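Side-chain contacts in molybdenum cofactor carrier protein (Chlamydomonas reinhardtii, PDB 2IZ6), which carries the molybdenum cofactor, probably binding it so that it can be stored or handed on to molybdenum enzymes: residues I47-G52 and A105-V110; T94-G97 and D101-N104; Q40-G45 and K63-A68; L126-K131 and G153-A158. All coordinates share one frame; numbering follows the deposited sequence. Where two conformers were deposited one is given.

Contact 1 of 4, residues I47-G52 and A105-V110; sequences ILLTGG and ALSSNV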
loop_
_atom_site.group_PDB
_atom_site.type_symbol
_atom_site.label_atom_id
_atom_site.label_comp_id
_atom_site.label_asym_id
_atom_site.label_seq_id
_atom_site.Cartn_x
_atom_site.Cartn_y
_atom_site.Cartn_z
ATOM N N ILE A 47 10.521 3.417 22.386
ATOM C CA ILE A 47 10.560 2.335 21.387
ATOM C C ILE A 47 11.190 2.875 20.085
ATOM O O ILE A 47 10.846 3.973 19.686
ATOM C CB ILE A 47 9.169 1.781 21.095
ATOM C CG1 ILE A 47 8.498 1.132 22.313
ATOM C CG2 ILE A 47 9.219 0.764 19.976
ATOM C CD1 ILE A 47 7.004 0.852 22.154
ATOM N N LEU A 48 12.159 2.132 19.519
ATOM C CA LEU A 48 12.718 2.469 18.222
ATOM C C LEU A 48 11.935 1.770 17.128
ATOM O O LEU A 48 11.797 0.556 17.185
ATOM C CB LEU A 48 14.134 1.984 18.182
ATOM C CG LEU A 48 14.911 2.052 16.832
ATOM C CD1 LEU A 48 15.045 3.510 16.436
ATOM C CD2 LEU A 48 16.304 1.385 16.883
ATOM N N LEU A 49 11.574 2.526 16.098
ATOM C CA LEU A 49 10.901 2.013 14.920
ATOM C C LEU A 49 11.787 2.351 13.758
ATOM O O LEU A 49 12.114 3.524 13.546
ATOM C CB LEU A 49 9.544 2.738 14.764
ATOM C CG LEU A 49 8.714 2.434 13.517
ATOM C CD1 LEU A 49 8.224 1.074 13.509
ATOM C CD2 LEU A 49 7.431 3.309 13.477
ATOM N N THR A 50 12.245 1.346 12.988
ATOM C CA THR A 50 13.115 1.585 11.848
ATOM C C THR A 50 13.012 0.430 10.860
ATOM O O THR A 50 12.215 -0.478 11.051
ATOM C CB THR A 50 14.584 1.890 12.310
ATOM O OG1 THR A 50 15.387 2.393 11.241
ATOM C CG2 THR A 50 15.218 0.672 12.856
ATOM N N GLY A 51 13.765 0.513 9.775
ATOM C CA GLY A 51 13.817 -0.590 8.814
ATOM C C GLY A 51 14.484 -1.807 9.408
ATOM O O GLY A 51 15.427 -1.666 10.211
ATOM N N GLY A 52 14.002 -2.993 9.062
ATOM C CA GLY A 52 14.433 -4.226 9.753
ATOM C C GLY A 52 15.468 -5.046 9.041
ATOM O O GLY A 52 15.848 -6.117 9.544
ATOM N N ALA A 105 6.098 4.843 9.286
ATOM C CA ALA A 105 6.559 5.991 10.066
ATOM C C ALA A 105 5.497 6.841 10.704
ATOM O O ALA A 105 5.828 7.521 11.653
ATOM C CB ALA A 105 7.428 6.860 9.156
ATOM N N LEU A 106 4.264 6.920 10.132
ATOM C CA LEU A 106 3.066 7.598 10.768
ATOM C C LEU A 106 2.778 7.077 12.225
ATOM O O LEU A 106 1.995 7.655 12.967
ATOM C CB LEU A 106 1.781 7.476 9.912
ATOM C CG LEU A 106 1.492 8.132 8.520
ATOM C CD1 LEU A 106 0.117 7.820 8.047
ATOM C CD2 LEU A 106 1.680 9.651 8.560
ATOM N N SER A 107 3.364 5.964 12.598
ATOM C CA SER A 107 3.258 5.416 13.907
ATOM C C SER A 107 4.133 6.177 14.895
ATOM O O SER A 107 3.920 6.084 16.082
ATOM C CB SER A 107 3.714 3.955 13.909
ATOM O OG SER A 107 3.123 3.211 12.825
ATOM N N SER A 108 5.180 6.787 14.366
ATOM C CA SER A 108 6.143 7.445 15.270
ATOM C C SER A 108 5.666 8.786 15.780
ATOM O O SER A 108 4.981 9.539 15.099
ATOM C CB SER A 108 7.466 7.627 14.578
ATOM O OG SER A 108 7.304 8.565 13.546
ATOM N N ASN A 109 6.056 9.140 17.014
ATOM C CA ASN A 109 5.777 10.465 17.562
ATOM C C ASN A 109 6.659 11.569 16.950
ATOM O O ASN A 109 6.294 12.694 16.701
ATOM C CB ASN A 109 6.021 10.460 19.067
ATOM C CG ASN A 109 5.040 9.639 19.810
ATOM O OD1 ASN A 109 3.959 10.126 20.139
ATOM N ND2 ASN A 109 5.341 8.395 20.025
ATOM N N VAL A 110 7.883 11.164 16.667
ATOM C CA VAL A 110 8.911 11.986 16.009
ATOM C C VAL A 110 9.709 11.120 15.142
ATOM O O VAL A 110 10.017 9.994 15.481
ATOM C CB VAL A 110 9.899 12.623 17.038
ATOM C CG1 VAL A 110 10.834 13.666 16.337
ATOM C CG2 VAL A 110 9.145 13.285 18.109
#
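Leu-49 turns CG opposite its backbone N (chi1 175°), and a chi2 of 67° then sends the CD2 branch toward the turn at 105-108, where the CB of Ser-107 points back at it. In the Leu-49 conformer described here, CD2 comes within 3.8 Å of Ser-107 CB, the nearest approach between side chains. The same methyl lies 4.2 Å from Ser-108 N and 4.4 Å from Ala-105 CA, so one branch end touches three residues of the short turn. Leu-49 belongs to strand 47-51, and its side chain is further enclosed by Ile-15, Ile-73 and Val-75 from the two adjoining strands.

The turn holds its own shape. Ala-105 O accepts from Ser-108 N at 2.9 Å and, in the conformer described, also from Ser-108 OG at 2.6 Å, the hydroxyl approaching almost in line with the carbonyl bond. Ser-107 OG meanwhile bonds to Asn-104 O and to Val-93 N of a second subunit, so the serine that offers its CB to the leucine also joins the subunit interface.

No hydrogen bond crosses between the segments: serine hydroxyls serve the turn and the interface, while their carbons meet the leucine. This example illustrates how two serines can present carbon to a leucine while their hydroxyls are bonded elsewhere.

Contact 2 of 4, residues T94-G97 and D101-N104; sequences TGLG and DNIN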
loop_
_atom_site.group_PDB
_atom_site.type_symbol
_atom_site.label_atom_id
_atom_site.label_comp_id
_atom_site.label_asym_id
_atom_site.label_seq_id
_atom_site.Cartn_x
_atom_site.Cartn_y
_atom_site.Cartn_z
ATOM N N THR A 94 5.214 -5.693 5.784
ATOM C CA THR A 94 4.149 -4.802 5.242
ATOM C C THR A 94 3.499 -5.388 4.003
ATOM O O THR A 94 2.338 -5.052 3.685
ATOM C CB THR A 94 4.690 -3.421 4.790
ATOM O OG1 THR A 94 5.662 -3.652 3.766
ATOM C CG2 THR A 94 5.332 -2.622 5.943
ATOM N N GLY A 95 4.270 -6.198 3.280
ATOM C CA GLY A 95 3.822 -6.835 2.095
ATOM C C GLY A 95 3.529 -5.779 1.091
ATOM O O GLY A 95 2.564 -5.941 0.355
ATOM N N LEU A 96 4.345 -4.707 1.081
ATOM C CA LEU A 96 4.204 -3.606 0.120
ATOM C C LEU A 96 5.504 -3.570 -0.696
ATOM O O LEU A 96 6.330 -4.467 -0.616
ATOM C CB LEU A 96 3.839 -2.275 0.814
ATOM C CG LEU A 96 2.442 -2.099 1.483
ATOM C CD1 LEU A 96 2.336 -0.687 2.115
ATOM C CD2 LEU A 96 1.291 -2.326 0.609
ATOM N N GLY A 97 5.692 -2.605 -1.564
ATOM C CA GLY A 97 6.902 -2.708 -2.410
ATOM C C GLY A 97 8.258 -2.654 -1.677
ATOM O O GLY A 97 8.353 -2.607 -0.439
ATOM N N ASP A 101 10.880 3.043 1.069
ATOM C CA ASP A 101 11.422 2.583 2.361
ATOM C C ASP A 101 10.362 2.811 3.425
ATOM O O ASP A 101 10.555 3.601 4.329
ATOM C CB ASP A 101 12.676 3.371 2.692
ATOM C CG ASP A 101 13.778 3.119 1.711
ATOM O OD1 ASP A 101 13.805 1.987 1.189
ATOM O OD2 ASP A 101 14.601 4.025 1.474
ATOM N N ASN A 102 9.227 2.102 3.310
ATOM C CA ASN A 102 8.132 2.242 4.244
ATOM C C ASN A 102 8.507 1.581 5.563
ATOM O O ASN A 102 8.844 0.373 5.557
ATOM C CB ASN A 102 6.872 1.531 3.739
ATOM C CG ASN A 102 5.619 2.119 4.299
ATOM O OD1 ASN A 102 5.566 2.528 5.474
ATOM N ND2 ASN A 102 4.607 2.284 3.412
ATOM N N ILE A 103 8.490 2.362 6.639
ATOM C CA ILE A 103 8.653 1.824 7.985
ATOM C C ILE A 103 7.407 2.106 8.842
ATOM O O ILE A 103 7.461 2.172 10.051
ATOM C CB ILE A 103 9.959 2.372 8.607
ATOM C CG1 ILE A 103 9.887 3.898 8.830
ATOM C CG2 ILE A 103 11.127 1.902 7.743
ATOM C CD1 ILE A 103 11.045 4.505 9.834
ATOM N N ASN A 104 6.246 2.211 8.198
ATOM C CA ASN A 104 5.055 2.671 8.903
ATOM C C ASN A 104 5.341 3.900 9.818
ATOM O O ASN A 104 4.878 4.022 10.967
ATOM C CB ASN A 104 4.421 1.479 9.693
ATOM C CG ASN A 104 3.739 0.448 8.754
ATOM O OD1 ASN A 104 3.410 0.722 7.619
ATOM N ND2 ASN A 104 3.509 -0.720 9.259
HETATM O O HOH W 1 7.598 -1.873 3.541
#
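Leu-96 and Asn-102 meet by van der Waals contact, with Leu-96 CD1 lying 4.0 Å from Asn-102 ND2 as the two side chains run aslant to one another. Asn-102 has its CG swung away from the backbone N (chi1 -154°), which places the amide between the leucine and its own following backbone. Thr-94 CG2 also lies near the amide end of Asn-104, a looser contact. Leu-96 further meets Leu-96 of two neighbouring subunits.

Hydrogen bonds shape each segment separately. Asn-102 OD1 accepts from Asn-104 N at 2.8 Å, an Asx turn in which the donor is tilted 19° from the carbonyl plane. Thr-94 OG1 accepts from Leu-96 N at 3.2 Å, an ST turn. Replacing Asn-102 by an alanine removes the side-chain carbonyl, which is likely to leave Asn-104 N without its acceptor here and to open a gap beside Leu-96 CD1.

Water supplies the polar bridge: it lies 2.6 Å from Thr-94 OG1 and donates a longer bond, 3.3 Å, to Asn-102 O.

Both segments belong to the long connection between strands 90-93 and 110-114, with Thr-94 following directly on the first of these. Backbone bonds from Thr-94 to Leu-76 and from Gly-95 to Pro-77 continue the pairing with strand 72-76, against whose Val-75 both Thr-94 and Ile-103 pack.

Contact 3 of 4, residues Q40-G45 and K63-A68; sequences QIATHG and KGAKEA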
loop_
_atom_site.group_PDB
_atom_site.type_symbol
_atom_site.label_atom_id
_atom_site.label_comp_id
_atom_site.label_asym_id
_atom_site.label_seq_id
_atom_site.Cartn_x
_atom_site.Cartn_y
_atom_site.Cartn_z
ATOM N N GLN A 40 20.461 6.105 22.975
ATOM C CA GLN A 40 19.857 7.161 23.764
ATOM C C GLN A 40 18.406 7.029 23.707
ATOM O O GLN A 40 17.710 7.292 24.692
ATOM C CB GLN A 40 20.399 8.512 23.299
ATOM C CG GLN A 40 21.884 8.642 23.580
ATOM C CD GLN A 40 22.289 8.477 25.051
ATOM O OE1 GLN A 40 21.508 8.802 25.987
ATOM N NE2 GLN A 40 23.543 8.050 25.269
ATOM N N ILE A 41 17.881 6.621 22.548
ATOM C CA ILE A 41 16.449 6.406 22.469
ATOM C C ILE A 41 16.019 5.358 23.489
ATOM O O ILE A 41 15.023 5.545 24.163
ATOM C CB ILE A 41 15.996 6.034 20.987
ATOM C CG1 ILE A 41 16.127 7.275 20.105
ATOM C CG2 ILE A 41 14.682 5.279 20.912
ATOM C CD1 ILE A 41 16.105 6.941 18.635
ATOM N N ALA A 42 16.652 4.234 23.513
ATOM C CA ALA A 42 16.316 3.177 24.480
ATOM C C ALA A 42 16.475 3.583 25.945
ATOM O O ALA A 42 15.646 3.256 26.785
ATOM C CB ALA A 42 17.087 2.007 24.233
ATOM N N THR A 43 17.504 4.350 26.186
ATOM C CA THR A 43 17.837 4.811 27.548
ATOM C C THR A 43 16.769 5.740 28.088
ATOM O O THR A 43 16.451 5.725 29.274
ATOM C CB THR A 43 19.200 5.499 27.558
ATOM O OG1 THR A 43 20.257 4.571 27.139
ATOM C CG2 THR A 43 19.503 6.077 28.945
ATOM N N HIS A 44 16.147 6.530 27.188
ATOM C CA HIS A 44 14.993 7.320 27.520
ATOM C C HIS A 44 13.688 6.558 27.622
ATOM O O HIS A 44 12.640 7.154 27.843
ATOM C CB HIS A 44 14.878 8.500 26.527
ATOM C CG HIS A 44 15.869 9.586 26.790
ATOM N ND1 HIS A 44 17.187 9.483 26.423
ATOM C CD2 HIS A 44 15.754 10.746 27.489
ATOM C CE1 HIS A 44 17.843 10.563 26.835
ATOM N NE2 HIS A 44 16.984 11.367 27.448
ATOM N N GLY A 45 13.696 5.240 27.446
ATOM C CA GLY A 45 12.473 4.480 27.572
ATOM C C GLY A 45 11.561 4.479 26.390
ATOM O O GLY A 45 10.369 4.200 26.550
ATOM N N LYS A 63 20.886 -1.861 16.710
ATOM C CA LYS A 63 21.880 -2.480 17.568
ATOM C C LYS A 63 22.100 -1.685 18.822
ATOM O O LYS A 63 22.287 -2.218 19.920
ATOM C CB LYS A 63 23.193 -2.593 16.825
ATOM C CG LYS A 63 23.183 -3.691 15.804
ATOM C CD LYS A 63 24.635 -4.073 15.391
ATOM C CE LYS A 63 25.299 -2.974 14.533
ATOM N NZ LYS A 63 26.762 -3.180 14.340
ATOM N N GLY A 64 22.134 -0.372 18.662
ATOM C CA GLY A 64 22.283 0.539 19.786
ATOM C C GLY A 64 21.164 0.488 20.808
ATOM O O GLY A 64 21.396 0.404 22.009
ATOM N N ALA A 65 19.928 0.488 20.311
ATOM C CA ALA A 65 18.765 0.414 21.181
ATOM C C ALA A 65 18.736 -0.913 21.922
ATOM O O ALA A 65 18.429 -0.962 23.115
ATOM C CB ALA A 65 17.521 0.527 20.324
ATOM N N LYS A 66 19.124 -1.993 21.212
ATOM C CA LYS A 66 19.038 -3.337 21.842
ATOM C C LYS A 66 20.093 -3.426 22.924
ATOM O O LYS A 66 19.846 -3.941 24.036
ATOM C CB LYS A 66 19.198 -4.421 20.779
ATOM C CG LYS A 66 19.233 -5.927 21.231
ATOM C CD LYS A 66 18.012 -6.414 22.019
ATOM C CE LYS A 66 16.705 -5.813 21.599
ATOM N NZ LYS A 66 15.760 -5.909 22.767
ATOM N N GLU A 67 21.268 -2.886 22.658
ATOM C CA GLU A 67 22.357 -2.873 23.662
ATOM C C GLU A 67 21.999 -2.132 24.973
ATOM O O GLU A 67 22.403 -2.534 26.078
ATOM C CB GLU A 67 23.612 -2.262 23.043
ATOM C CG GLU A 67 24.833 -2.225 23.970
ATOM C CD GLU A 67 26.008 -1.410 23.421
ATOM O OE1 GLU A 67 25.928 -0.881 22.290
ATOM O OE2 GLU A 67 27.042 -1.283 24.141
ATOM N N ALA A 68 21.261 -1.028 24.853
ATOM C CA ALA A 68 20.781 -0.248 25.950
ATOM C C ALA A 68 19.482 -0.787 26.566
ATOM O O ALA A 68 18.865 -0.132 27.423
ATOM C CB ALA A 68 20.581 1.200 25.437
HETATM O O HOH W 2 19.895 2.043 28.863
#
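Thr-43 touches Ala-68 at the ends of two neighbouring helices, and its side chain shows how one small residue divides its contacts. From CB, a chi1 of -61° puts OG1 opposite the carbonyl carbon and on the flank facing the other helix, where it comes to 3.8 Å from Ala-68 CB. The other branch, CG2, turns off and stays 6.1 Å from that methyl. OG1 also bonds to Lys-39 O one turn back, and it accepts from a water at 3.1 Å. That water donates a second bond to Ala-68 O, 2.8 Å away, making a polar bridge at the exposed border of the contact.

Beside it, Ala-42 CB enters the interface directly, reaching 3.4 Å to Ala-65 O and 3.8 Å to Ala-68 CB. Small residues allow close approach: the CA atoms of Ala-42 and Ala-65 are 5.0 Å apart. Helix 28-43 then ends in a Schellman motif at Gly-45, while Gln-40 O accepts from both His-44 N and His-44 ND1, which arrive from opposite faces of the carbonyl plane.

The two helices lie next to each other on one face of the parallel sheet, linked through strand 47-51. Ile-41 packs on strand 15-19, Ala-65 rests on Leu-48, and helix 161-173 flanks helix 28-43 through Ile-165.

Contact 4 of 4, residues L126-K131 and G153-A158; sequences LALKAK and GLVHVA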
loop_
_atom_site.group_PDB
_atom_site.type_symbol
_atom_site.label_atom_id
_atom_site.label_comp_id
_atom_site.label_asym_id
_atom_site.label_seq_id
_atom_site.Cartn_x
_atom_site.Cartn_y
_atom_site.Cartn_z
ATOM N N LEU A 126 6.840 12.848 3.560
ATOM C CA LEU A 126 5.527 12.299 3.957
ATOM C C LEU A 126 5.215 12.567 5.447
ATOM O O LEU A 126 4.019 12.689 5.820
ATOM C CB LEU A 126 5.392 10.850 3.562
ATOM C CG LEU A 126 5.359 10.648 2.055
ATOM C CD1 LEU A 126 5.341 9.175 1.585
ATOM C CD2 LEU A 126 4.163 11.356 1.427
ATOM N N ALA A 127 6.176 12.553 6.323
ATOM C CA ALA A 127 6.025 12.920 7.726
ATOM C C ALA A 127 5.553 14.340 7.801
ATOM O O ALA A 127 4.635 14.643 8.526
ATOM C CB ALA A 127 7.314 12.749 8.498
ATOM N N LEU A 128 6.155 15.250 7.040
ATOM C CA LEU A 128 5.698 16.641 7.037
ATOM C C LEU A 128 4.347 16.784 6.471
ATOM O O LEU A 128 3.573 17.590 6.994
ATOM C CB LEU A 128 6.657 17.581 6.326
ATOM C CG LEU A 128 8.088 17.569 6.905
ATOM C CD1 LEU A 128 9.032 18.374 6.032
ATOM C CD2 LEU A 128 8.117 18.167 8.338
ATOM N N LYS A 129 4.012 16.008 5.425
ATOM C CA LYS A 129 2.636 16.041 4.917
ATOM C C LYS A 129 1.608 15.670 5.996
ATOM O O LYS A 129 0.522 16.261 6.084
ATOM C CB LYS A 129 2.530 15.148 3.686
ATOM C CG LYS A 129 1.171 15.090 3.037
ATOM C CD LYS A 129 1.231 14.299 1.679
ATOM C CE LYS A 129 -0.152 13.818 1.156
ATOM N NZ LYS A 129 -1.255 14.805 1.240
ATOM N N ALA A 130 1.993 14.715 6.852
ATOM C CA ALA A 130 1.150 14.276 7.972
ATOM C C ALA A 130 1.208 15.228 9.170
ATOM O O ALA A 130 0.590 14.915 10.215
ATOM C CB ALA A 130 1.585 12.910 8.412
ATOM N N LYS A 131 1.981 16.311 9.070
ATOM C CA LYS A 131 2.191 17.280 10.151
ATOM C C LYS A 131 2.837 16.657 11.393
ATOM O O LYS A 131 2.540 16.975 12.536
ATOM C CB LYS A 131 0.891 18.040 10.486
ATOM C CG LYS A 131 0.153 18.564 9.275
ATOM C CD LYS A 131 0.879 19.612 8.544
ATOM C CE LYS A 131 0.036 20.038 7.303
ATOM N NZ LYS A 131 0.672 21.188 6.559
ATOM N N GLY A 153 8.070 24.996 10.959
ATOM C CA GLY A 153 7.649 24.707 12.305
ATOM C C GLY A 153 7.851 23.273 12.728
ATOM O O GLY A 153 7.811 22.970 13.898
ATOM N N LEU A 154 8.000 22.381 11.771
ATOM C CA LEU A 154 8.101 20.937 12.076
ATOM C C LEU A 154 9.487 20.369 11.867
ATOM O O LEU A 154 9.675 19.240 12.212
ATOM C CB LEU A 154 7.112 20.147 11.174
ATOM C CG LEU A 154 5.594 20.325 11.498
ATOM C CD1 LEU A 154 4.698 19.595 10.533
ATOM C CD2 LEU A 154 5.351 19.861 12.829
ATOM N N VAL A 155 10.428 21.149 11.301
ATOM C CA VAL A 155 11.768 20.638 10.952
ATOM C C VAL A 155 12.771 21.150 11.961
ATOM O O VAL A 155 12.887 22.326 12.202
ATOM C CB VAL A 155 12.124 21.052 9.528
ATOM C CG1 VAL A 155 13.531 20.658 9.164
ATOM C CG2 VAL A 155 11.242 20.356 8.565
ATOM N N HIS A 156 13.468 20.225 12.604
ATOM C CA HIS A 156 14.420 20.519 13.649
ATOM C C HIS A 156 15.778 20.013 13.142
ATOM O O HIS A 156 15.979 18.843 12.863
ATOM C CB HIS A 156 14.065 19.881 14.975
ATOM C CG HIS A 156 12.734 20.293 15.499
ATOM N ND1 HIS A 156 11.538 19.758 15.049
ATOM C CD2 HIS A 156 12.418 21.193 16.454
ATOM C CE1 HIS A 156 10.541 20.347 15.699
ATOM N NE2 HIS A 156 11.043 21.234 16.528
ATOM N N VAL A 157 16.685 20.927 12.979
ATOM C CA VAL A 157 18.019 20.561 12.546
ATOM C C VAL A 157 18.885 20.331 13.789
ATOM O O VAL A 157 19.033 21.225 14.633
ATOM C CB VAL A 157 18.577 21.661 11.588
ATOM C CG1 VAL A 157 19.962 21.385 11.259
ATOM C CG2 VAL A 157 17.784 21.705 10.335
ATOM N N ALA A 158 19.539 19.182 13.867
ATOM C CA ALA A 158 20.341 18.814 15.052
ATOM C C ALA A 158 21.783 18.742 14.650
ATOM O O ALA A 158 22.122 18.187 13.623
ATOM C CB ALA A 158 19.896 17.535 15.606
#
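Leu-128 and Leu-154 slide past one another in opposite directions, each reaching toward the backbone from which the other springs. Leu-128 CD2 ends 3.6 Å from Leu-154 CB, while Leu-154 CD1 travels the other way to lie 3.4 Å from Lys-131 CA. With CG opposite the carbonyl carbon (chi1 -71°) and an extended chi2, Leu-154 reaches to the C-terminal end of helix 118-129. Its CD2 comes to 4.0 Å from Lys-131 O.

Val-155 meets Leu-128 at about a right angle, its CG2 standing 3.8 Å from Leu-128 CD2 and 3.9 Å from CD1, so that one valine methyl faces both leucine branches. Phe-147 of helix 141-150 packs on both Leu-128 and Val-155, joining that helix to the cluster.

Lys-131 leaves the helix with positive phi in a Schellman motif, and it is its backbone, more than its side chain, that meets Leu-154, while the far end of its chain leads away.

Nothing polar passes between the segments. The helix end is therefore held to the start of strand 155-158, outermost in this chain's sheet, by apolar packing of Leu-128, Leu-154 and Val-155, with the Lys-131 backbone taking part; directional bonds are left to the pairing with strand 134-137 and the helix's own capping turn.

In the fold
Followed from the N terminus, the chain first closes a loop at contact 3, where helix 57-67 returns beside helix 28-43 after passing through strand 47-51. That strand opens contact 1, so contacts 1 and 3 cross along the sequence, and they meet in space where Leu-48 packs on Ala-65. Contact 1 closes only at 105-110, enclosing the short loop of contact 2; Ile-103 of that loop packs on the end of the strand, and both contacts touch the second subunit. Contact 4 follows in series, tying helix 118-129 to the far edge of the sheet, and Leu-106 against Ala-130 joins it to contact 1.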